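Local coordinates for protein cyclopenase asqI (Emericella nidulans, PDB 5YY3) that catalyses a zinc-dependent ring contraction in aspoquinolone biosynthesis, converting 4'-methoxycyclopenin into 4'-methoxyviridicatin with release of methyl isocyanate, at residues D179-D184 and G539-P544; H186-M191 and F553-P558. All blocks are in the same frame, centred on the assembly; numbering follows the deposited sequence.

In the fold
Helix 180-193 serves both interactions, its first turn in interaction 1 and its middle in interaction 2. The partners, 539-544 and 553-558, come 355 and 362 residues later, in the long loop between strands 523-528 and 571-580. The order along the chain is 179-184, 186-191, 539-544, 553-558, so the loop follows the helix in the same sequence. The two centres are 10 Å apart, and a salt bridge of 2.9 Å from Arg554 NH2 to Asp184 OD1 ties them together. The contacts join the hemocyanin-type metal-binding region to the Ig-like region: interaction 2 includes zinc ligands His186 and His190, whereas in interaction 1 the Asp181 side chain is about 10 Å from that of His186.

Interaction 1: residues D179-D184 and G539-P544; sequences DYDLND and GNYGEP
Asp181 OD2 is gripped by Tyr541 N, which donates to it at 2.9 Å, almost straight at 175° and on the syn lone pair, and by a salt bridge from Lys461 NZ outside the two segments. The other oxygen, Asp181 OD1, accepts from Gly542 N at 3.0 Å with a more bent N-H...O angle of 135°, and forms a salt bridge with Arg536 NH2. The positive phi and psi of Tyr541 set these two successive N-H groups to the same side, facing one carboxylate. A water lies 2.7 Å from Gly539 O and makes a weak contact with Asp181 OD1. With two cationic partners, the buried acid is probably ionised.

Beside this polar centre the two tyrosines meet. Tyr180 has CG anti to its backbone N (chi1 173°), which directs the ring toward the loop. Its CD2 lies 3.6 Å from Tyr541 CA, and the ring edge faces Gly542 N. Tyr541 CD1 lies 3.9 Å from Tyr180 CD2. One face of the Tyr541 ring looks onto Asp181 OD2, and its OH is hydrogen-bonded to Glu457 OE1.

Asp179 caps the helix start, its OD1 accepting from Leu182 N at 2.9 Å. The contact itself is a carboxylate in the first turn of the zinc-ligand helix of this tyrosinase-family fold, receiving two consecutive N-H groups from a loop of the Ig-like region.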
ATOM      1  N   ASP A 179      22.865   6.416   5.413  1.00 20.67           N
ATOM      2  CA  ASP A 179      23.397   7.767   5.499  1.00 24.57           C
ATOM      3  C   ASP A 179      24.916   7.725   5.690  1.00 21.19           C
ATOM      4  O   ASP A 179      25.422   7.073   6.610  1.00 23.67           O
ATOM      5  CB  ASP A 179      22.728   8.546   6.619  1.00 18.55           C
ATOM      6  CG  ASP A 179      23.244   9.956   6.720  1.00 22.32           C
ATOM      7  OD1 ASP A 179      24.361  10.135   7.242  1.00 22.75           O
ATOM      8  OD2 ASP A 179      22.540  10.889   6.278  1.00 22.20           O
ATOM      9  N   TYR A 180      25.627   8.407   4.797  1.00 25.19           N
ATOM     10  CA  TYR A 180      27.083   8.404   4.815  1.00 25.08           C
ATOM     11  C   TYR A 180      27.625   8.842   6.166  1.00 26.21           C
ATOM     12  O   TYR A 180      28.568   8.254   6.680  1.00 24.29           O
ATOM     13  CB  TYR A 180      27.678   9.329   3.732  1.00 23.88           C
ATOM     14  CG  TYR A 180      29.178   9.414   3.900  1.00 28.13           C
ATOM     15  CD1 TYR A 180      29.996   8.358   3.494  1.00 30.31           C
ATOM     16  CD2 TYR A 180      29.775  10.494   4.557  1.00 25.97           C
ATOM     17  CE1 TYR A 180      31.366   8.393   3.687  1.00 27.29           C
ATOM     18  CE2 TYR A 180      31.149  10.536   4.756  1.00 26.81           C
ATOM     19  CZ  TYR A 180      31.933   9.472   4.319  1.00 27.64           C
ATOM     20  OH  TYR A 180      33.289   9.490   4.498  1.00 28.86           O
ATOM     21  N   ASP A 181      27.052   9.905   6.726  1.00 22.88           N
ATOM     22  CA  ASP A 181      27.624  10.487   7.918  1.00 22.17           C
ATOM     23  C   ASP A 181      27.287   9.649   9.148  1.00 21.20           C
ATOM     24  O   ASP A 181      28.070   9.593  10.094  1.00 22.77           O
ATOM     25  CB  ASP A 181      27.167  11.948   8.061  1.00 22.33           C
ATOM     26  CG  ASP A 181      27.709  12.833   6.933  1.00 27.11           C
ATOM     27  OD1 ASP A 181      28.907  13.192   6.988  1.00 27.95           O
ATOM     28  OD2 ASP A 181      26.953  13.147   5.979  1.00 26.44           O
ATOM     29  N   LEU A 182      26.139   8.987   9.151  1.00 19.55           N
ATOM     30  CA  LEU A 182      25.898   8.002  10.198  1.00 20.64           C
ATOM     31  C   LEU A 182      26.949   6.905  10.084  1.00 23.61           C
ATOM     32  O   LEU A 182      27.538   6.483  11.073  1.00 22.44           O
ATOM     33  CB  LEU A 182      24.497   7.403  10.099  1.00 19.20           C
ATOM     34  CG  LEU A 182      24.193   6.197  10.984  1.00 23.08           C
ATOM     35  CD1 LEU A 182      24.362   6.549  12.449  1.00 21.69           C
ATOM     36  CD2 LEU A 182      22.784   5.666  10.713  1.00 20.84           C
ATOM     37  N   ASN A 183      27.199   6.454   8.869  1.00 23.21           N
ATOM     38  CA  ASN A 183      28.110   5.349   8.684  1.00 21.64           C
ATOM     39  C   ASN A 183      29.548   5.743   8.961  1.00 26.00           C
ATOM     40  O   ASN A 183      30.297   4.977   9.594  1.00 24.61           O
ATOM     41  CB  ASN A 183      27.966   4.786   7.281  1.00 25.35           C
ATOM     42  CG  ASN A 183      26.880   3.743   7.203  1.00 24.79           C
ATOM     43  OD1 ASN A 183      27.123   2.570   7.486  1.00 25.35           O
ATOM     44  ND2 ASN A 183      25.662   4.167   6.851  1.00 23.61           N
ATOM     45  N   ASP A 184      29.944   6.935   8.527  1.00 22.71           N
ATOM     46  CA  ASP A 184      31.300   7.370   8.838  1.00 28.41           C
ATOM     47  C   ASP A 184      31.445   7.584  10.342  1.00 25.13           C
ATOM     48  O   ASP A 184      32.480   7.262  10.908  1.00 29.17           O
ATOM     49  CB  ASP A 184      31.706   8.653   8.096  1.00 24.45           C
ATOM     50  CG  ASP A 184      33.086   9.159   8.540  1.00 25.90           C
ATOM     51  OD1 ASP A 184      34.099   8.517   8.174  1.00 24.79           O
ATOM     52  OD2 ASP A 184      33.154  10.166   9.290  1.00 27.93           O
ATOM     53  N   GLY A 539      29.910  19.313   8.440  1.00 30.18           N
ATOM     54  CA  GLY A 539      28.854  19.415   7.456  1.00 27.80           C
ATOM     55  C   GLY A 539      28.632  18.036   6.861  1.00 30.76           C
ATOM     56  O   GLY A 539      29.284  17.068   7.276  1.00 31.36           O
ATOM     57  N   ASN A 540      27.715  17.935   5.900  1.00 27.86           N
ATOM     58  CA  ASN A 540      27.480  16.678   5.187  1.00 24.77           C
ATOM     59  C   ASN A 540      28.742  16.114   4.558  1.00 27.54           C
ATOM     60  O   ASN A 540      29.571  16.876   4.039  1.00 26.67           O
ATOM     61  CB  ASN A 540      26.432  16.870   4.092  1.00 23.97           C
ATOM     62  CG  ASN A 540      25.024  16.748   4.610  1.00 28.39           C
ATOM     63  OD1 ASN A 540      24.804  16.451   5.796  1.00 25.54           O
ATOM     64  ND2 ASN A 540      24.051  16.995   3.733  1.00 23.00           N
ATOM     65  N   TYR A 541      28.869  14.786   4.601  1.00 24.65           N
ATOM     66  CA  TYR A 541      29.985  14.069   3.989  1.00 26.03           C
ATOM     67  C   TYR A 541      31.329  14.442   4.616  1.00 26.77           C
ATOM     68  O   TYR A 541      32.366  14.492   3.940  1.00 27.62           O
ATOM     69  CB  TYR A 541      29.982  14.299   2.473  1.00 25.69           C
ATOM     70  CG  TYR A 541      28.601  14.051   1.917  1.00 28.63           C
ATOM     71  CD1 TYR A 541      28.056  12.766   1.914  1.00 27.16           C
ATOM     72  CD2 TYR A 541      27.817  15.099   1.447  1.00 27.71           C
ATOM     73  CE1 TYR A 541      26.773  12.529   1.443  1.00 25.95           C
ATOM     74  CE2 TYR A 541      26.537  14.873   0.971  1.00 27.43           C
ATOM     75  CZ  TYR A 541      26.022  13.588   0.975  1.00 27.13           C
ATOM     76  OH  TYR A 541      24.751  13.368   0.501  1.00 28.88           O
ATOM     77  N   GLY A 542      31.293  14.685   5.925  1.00 28.33           N
ATOM     78  CA  GLY A 542      32.497  14.922   6.698  1.00 28.01           C
ATOM     79  C   GLY A 542      33.218  16.218   6.375  1.00 33.30           C
ATOM     80  O   GLY A 542      34.395  16.351   6.700  1.00 36.29           O
ATOM     81  N   GLU A 543      32.535  17.168   5.735  1.00 31.51           N
ATOM     82  CA  GLU A 543      33.102  18.507   5.530  1.00 35.46           C
ATOM     83  C   GLU A 543      33.289  19.209   6.865  1.00 38.63           C
ATOM     84  O   GLU A 543      32.387  19.208   7.701  1.00 38.08           O
ATOM     85  CB  GLU A 543      32.210  19.356   4.621  1.00 36.75           C
ATOM     86  CG  GLU A 543      32.165  18.881   3.183  1.00 39.79           C
ATOM     87  CD  GLU A 543      33.436  19.223   2.426  1.00 53.25           C
ATOM     88  OE1 GLU A 543      33.749  20.434   2.300  1.00 61.85           O
ATOM     89  OE2 GLU A 543      34.128  18.281   1.972  1.00 54.32           O
ATOM     90  N   PRO A 544      34.455  19.834   7.068  1.00 42.46           N
ATOM     91  CA  PRO A 544      34.760  20.371   8.395  1.00 45.17           C
ATOM     92  C   PRO A 544      33.973  21.628   8.711  1.00 40.12           C
ATOM     93  O   PRO A 544      33.438  22.273   7.810  1.00 46.33           O
ATOM     94  CB  PRO A 544      36.257  20.686   8.318  1.00 47.75           C
ATOM     95  CG  PRO A 544      36.658  20.501   6.872  1.00 44.75           C
ATOM     96  CD  PRO A 544      35.419  20.294   6.062  1.00 44.05           C
TER
HETATM   97  O   HOH W   1      28.309  15.281   8.993  1.00 25.86           O

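Interaction 2: residues H186-M191 and F553-P558; sequences HYYWHM and FRHGWP
Arg554 crosses over one face of the Tyr188 ring, projecting from a type I beta turn, Phe553 to Gly556, that packs on the helix whose His186 and His190 bind zinc four residues apart, the HxxxH spacing also found in arthropod hemocyanins. The arginine CB starts above the ring plane near Tyr188 CD2, 3.5 Å away. Its chain then runs extended from CG to NE: CG passes the CD2 and CG side of the ring, and CD sits over the face, 4.0 Å from the centroid and 26° off the normal, a CH-pi contact. NE comes to 3.7 Å from Tyr188 CB. The guanidinium is nearly parallel to the tyrosine ring, the planes being 5° apart, with Tyr188 CB over one of its faces. At the tip NH2 meets the edge of the Tyr187 ring, 3.9 Å from CE2, and is hydrogen-bonded to Pro139 O; NH1 donates to Pro138 O.

His555 completes an aromatic cluster with Tyr188 and Trp189. Its CG lies between the backbone N and carbonyl carbon (chi1 56°), and Phe553 CE1 covers the centre of one ring face. His555 ND1 lies at the Tyr188 ring edge, 3.4 Å from CE2, while Trp189 CD1 approaches the imidazole edge in plane, 3.7 Å from His555 CD2.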
ATOM      1  N   HIS A 186      29.832   6.006  12.785  1.00 25.45           N
ATOM      2  CA  HIS A 186      29.824   4.698  13.414  1.00 25.48           C
ATOM      3  C   HIS A 186      31.184   4.030  13.229  1.00 28.64           C
ATOM      4  O   HIS A 186      31.678   3.317  14.103  1.00 29.48           O
ATOM      5  CB  HIS A 186      28.711   3.850  12.802  1.00 23.02           C
ATOM      6  CG  HIS A 186      28.690   2.424  13.260  1.00 28.63           C
ATOM      7  ND1 HIS A 186      28.098   2.029  14.439  1.00 29.79           N
ATOM      8  CD2 HIS A 186      29.161   1.294  12.673  1.00 24.50           C
ATOM      9  CE1 HIS A 186      28.203   0.720  14.562  1.00 29.41           C
ATOM     10  NE2 HIS A 186      28.841   0.250  13.504  1.00 26.56           N
ATOM     11  N   TYR A 187      31.772   4.279  12.069  1.00 28.57           N
ATOM     12  CA  TYR A 187      33.044   3.700  11.661  1.00 27.10           C
ATOM     13  C   TYR A 187      34.174   4.218  12.543  1.00 32.40           C
ATOM     14  O   TYR A 187      35.025   3.454  12.994  1.00 34.31           O
ATOM     15  CB  TYR A 187      33.258   4.033  10.194  1.00 26.75           C
ATOM     16  CG  TYR A 187      34.622   3.842   9.578  1.00 30.68           C
ATOM     17  CD1 TYR A 187      35.079   2.576   9.202  1.00 31.37           C
ATOM     18  CD2 TYR A 187      35.410   4.946   9.260  1.00 29.85           C
ATOM     19  CE1 TYR A 187      36.309   2.411   8.578  1.00 32.49           C
ATOM     20  CE2 TYR A 187      36.632   4.799   8.638  1.00 34.06           C
ATOM     21  CZ  TYR A 187      37.075   3.529   8.294  1.00 42.23           C
ATOM     22  OH  TYR A 187      38.299   3.390   7.680  1.00 43.51           O
ATOM     23  N   TYR A 188      34.163   5.516  12.812  1.00 28.39           N
ATOM     24  CA  TYR A 188      35.157   6.093  13.694  1.00 28.20           C
ATOM     25  C   TYR A 188      34.879   5.699  15.145  1.00 28.74           C
ATOM     26  O   TYR A 188      35.806   5.505  15.923  1.00 27.95           O
ATOM     27  CB  TYR A 188      35.192   7.625  13.532  1.00 24.68           C
ATOM     28  CG  TYR A 188      36.218   8.322  14.413  1.00 28.30           C
ATOM     29  CD1 TYR A 188      37.586   8.067  14.272  1.00 30.52           C
ATOM     30  CD2 TYR A 188      35.822   9.236  15.384  1.00 30.14           C
ATOM     31  CE1 TYR A 188      38.533   8.702  15.087  1.00 28.06           C
ATOM     32  CE2 TYR A 188      36.763   9.885  16.199  1.00 31.22           C
ATOM     33  CZ  TYR A 188      38.113   9.615  16.045  1.00 35.38           C
ATOM     34  OH  TYR A 188      39.031  10.258  16.855  1.00 34.19           O
ATOM     35  N   TRP A 189      33.605   5.565  15.499  1.00 27.16           N
ATOM     36  CA  TRP A 189      33.233   5.263  16.876  1.00 26.95           C
ATOM     37  C   TRP A 189      33.915   3.994  17.362  1.00 30.12           C
ATOM     38  O   TRP A 189      34.372   3.907  18.495  1.00 31.90           O
ATOM     39  CB  TRP A 189      31.717   5.116  17.017  1.00 26.91           C
ATOM     40  CG  TRP A 189      31.234   5.047  18.443  1.00 29.00           C
ATOM     41  CD1 TRP A 189      30.931   6.097  19.249  1.00 32.91           C
ATOM     42  CD2 TRP A 189      30.989   3.865  19.223  1.00 29.34           C
ATOM     43  NE1 TRP A 189      30.514   5.649  20.482  1.00 30.69           N
ATOM     44  CE2 TRP A 189      30.541   4.282  20.490  1.00 25.51           C
ATOM     45  CE3 TRP A 189      31.103   2.496  18.969  1.00 34.21           C
ATOM     46  CZ2 TRP A 189      30.215   3.386  21.503  1.00 29.29           C
ATOM     47  CZ3 TRP A 189      30.774   1.597  19.990  1.00 34.71           C
ATOM     48  CH2 TRP A 189      30.336   2.051  21.234  1.00 26.82           C
ATOM     49  N   HIS A 190      33.979   3.002  16.489  1.00 33.91           N
ATOM     50  CA  HIS A 190      34.551   1.729  16.870  1.00 33.59           C
ATOM     51  C   HIS A 190      36.058   1.857  17.029  1.00 35.18           C
ATOM     52  O   HIS A 190      36.643   1.221  17.909  1.00 37.79           O
ATOM     53  CB  HIS A 190      34.156   0.656  15.860  1.00 36.60           C
ATOM     54  CG  HIS A 190      32.736   0.205  16.020  1.00 37.25           C
ATOM     55  ND1 HIS A 190      32.215  -0.166  17.241  1.00 43.38           N
ATOM     56  CD2 HIS A 190      31.723   0.108  15.132  1.00 42.84           C
ATOM     57  CE1 HIS A 190      30.945  -0.496  17.095  1.00 41.23           C
ATOM     58  NE2 HIS A 190      30.621  -0.338  15.827  1.00 47.44           N
ATOM     59  N   MET A 191      36.688   2.704  16.214  1.00 29.68           N
ATOM     60  CA  MET A 191      38.101   2.972  16.412  1.00 32.19           C
ATOM     61  C   MET A 191      38.296   3.635  17.770  1.00 32.46           C
ATOM     62  O   MET A 191      39.230   3.307  18.500  1.00 32.40           O
ATOM     63  CB  MET A 191      38.666   3.847  15.304  1.00 27.04           C
ATOM     64  CG  MET A 191      38.516   3.236  13.927  1.00 30.10           C
ATOM     65  SD  MET A 191      39.153   4.361  12.688  1.00 34.32           S
ATOM     66  CE  MET A 191      38.451   3.700  11.194  1.00 34.13           C
ATOM     67  N   PHE A 553      34.161  15.852  17.188  1.00 31.98           N
ATOM     68  CA  PHE A 553      33.244  14.790  17.592  1.00 27.29           C
ATOM     69  C   PHE A 553      32.824  13.966  16.372  1.00 28.82           C
ATOM     70  O   PHE A 553      31.633  13.804  16.086  1.00 30.11           O
ATOM     71  CB  PHE A 553      32.043  15.391  18.350  1.00 25.65           C
ATOM     72  CG  PHE A 553      31.318  14.394  19.228  1.00 26.26           C
ATOM     73  CD1 PHE A 553      31.829  13.115  19.413  1.00 24.27           C
ATOM     74  CD2 PHE A 553      30.198  14.771  19.963  1.00 23.82           C
ATOM     75  CE1 PHE A 553      31.193  12.211  20.232  1.00 23.90           C
ATOM     76  CE2 PHE A 553      29.564  13.868  20.810  1.00 23.87           C
ATOM     77  CZ  PHE A 553      30.071  12.583  20.941  1.00 26.04           C
ATOM     78  N   ARG A 554      33.821  13.450  15.651  1.00 27.82           N
ATOM     79  CA  ARG A 554      33.571  12.730  14.408  1.00 24.02           C
ATOM     80  C   ARG A 554      32.615  11.565  14.635  1.00 24.50           C
ATOM     81  O   ARG A 554      31.797  11.251  13.773  1.00 20.62           O
ATOM     82  CB  ARG A 554      34.882  12.236  13.795  1.00 20.59           C
ATOM     83  CG  ARG A 554      34.734  11.553  12.432  1.00 27.04           C
ATOM     84  CD  ARG A 554      36.069  11.010  11.930  1.00 25.61           C
ATOM     85  NE  ARG A 554      35.926  10.031  10.864  1.00 26.71           N
ATOM     86  CZ  ARG A 554      36.953   9.473  10.229  1.00 30.12           C
ATOM     87  NH1 ARG A 554      38.196   9.794  10.574  1.00 29.27           N
ATOM     88  NH2 ARG A 554      36.746   8.599   9.248  1.00 26.45           N
ATOM     89  N   HIS A 555      32.715  10.940  15.805  1.00 25.35           N
ATOM     90  CA  HIS A 555      31.868   9.795  16.153  1.00 25.03           C
ATOM     91  C   HIS A 555      30.597  10.198  16.910  1.00 24.48           C
ATOM     92  O   HIS A 555      29.924   9.355  17.497  1.00 25.11           O
ATOM     93  CB  HIS A 555      32.653   8.788  16.982  1.00 25.31           C
ATOM     94  CG  HIS A 555      33.265   9.370  18.224  1.00 24.78           C
ATOM     95  ND1 HIS A 555      34.112  10.460  18.193  1.00 23.53           N
ATOM     96  CD2 HIS A 555      33.155   9.014  19.522  1.00 24.08           C
ATOM     97  CE1 HIS A 555      34.498  10.745  19.423  1.00 23.58           C
ATOM     98  NE2 HIS A 555      33.934   9.883  20.250  1.00 25.90           N
ATOM     99  N   GLY A 556      30.264  11.484  16.891  1.00 22.03           N
ATOM    100  CA  GLY A 556      28.980  11.931  17.406  1.00 22.15           C
ATOM    101  C   GLY A 556      27.817  11.690  16.433  1.00 24.97           C
ATOM    102  O   GLY A 556      27.970  11.060  15.377  1.00 21.41           O
ATOM    103  N   TRP A 557      26.643  12.187  16.794  1.00 23.15           N
ATOM    104  CA  TRP A 557      25.463  12.015  15.959  1.00 23.90           C
ATOM    105  C   TRP A 557      25.441  13.031  14.802  1.00 23.05           C
ATOM    106  O   TRP A 557      25.671  14.213  15.012  1.00 22.97           O
ATOM    107  CB  TRP A 557      24.195  12.143  16.801  1.00 25.50           C
ATOM    108  CG  TRP A 557      23.048  11.582  16.066  1.00 26.51           C
ATOM    109  CD1 TRP A 557      22.014  12.272  15.490  1.00 21.03           C
ATOM    110  CD2 TRP A 557      22.847  10.208  15.752  1.00 20.67           C
ATOM    111  NE1 TRP A 557      21.157  11.396  14.871  1.00 24.54           N
ATOM    112  CE2 TRP A 557      21.650  10.116  15.007  1.00 21.84           C
ATOM    113  CE3 TRP A 557      23.556   9.029  16.038  1.00 23.01           C
ATOM    114  CZ2 TRP A 557      21.150   8.899  14.524  1.00 19.39           C
ATOM    115  CZ3 TRP A 557      23.050   7.817  15.583  1.00 21.36           C
ATOM    116  CH2 TRP A 557      21.861   7.764  14.829  1.00 23.54           C
ATOM    117  N   PRO A 558      25.190  12.561  13.569  1.00 25.00           N
ATOM    118  CA  PRO A 558      25.196  13.485  12.420  1.00 24.48           C
ATOM    119  C   PRO A 558      24.186  14.649  12.579  1.00 23.79           C
ATOM    120  O   PRO A 558      23.038  14.420  12.973  1.00 22.56           O
ATOM    121  CB  PRO A 558      24.816  12.576  11.240  1.00 20.61           C
ATOM    122  CG  PRO A 558      25.173  11.184  11.690  1.00 19.38           C
ATOM    123  CD  PRO A 558      24.947  11.160  13.166  1.00 22.53           C
TER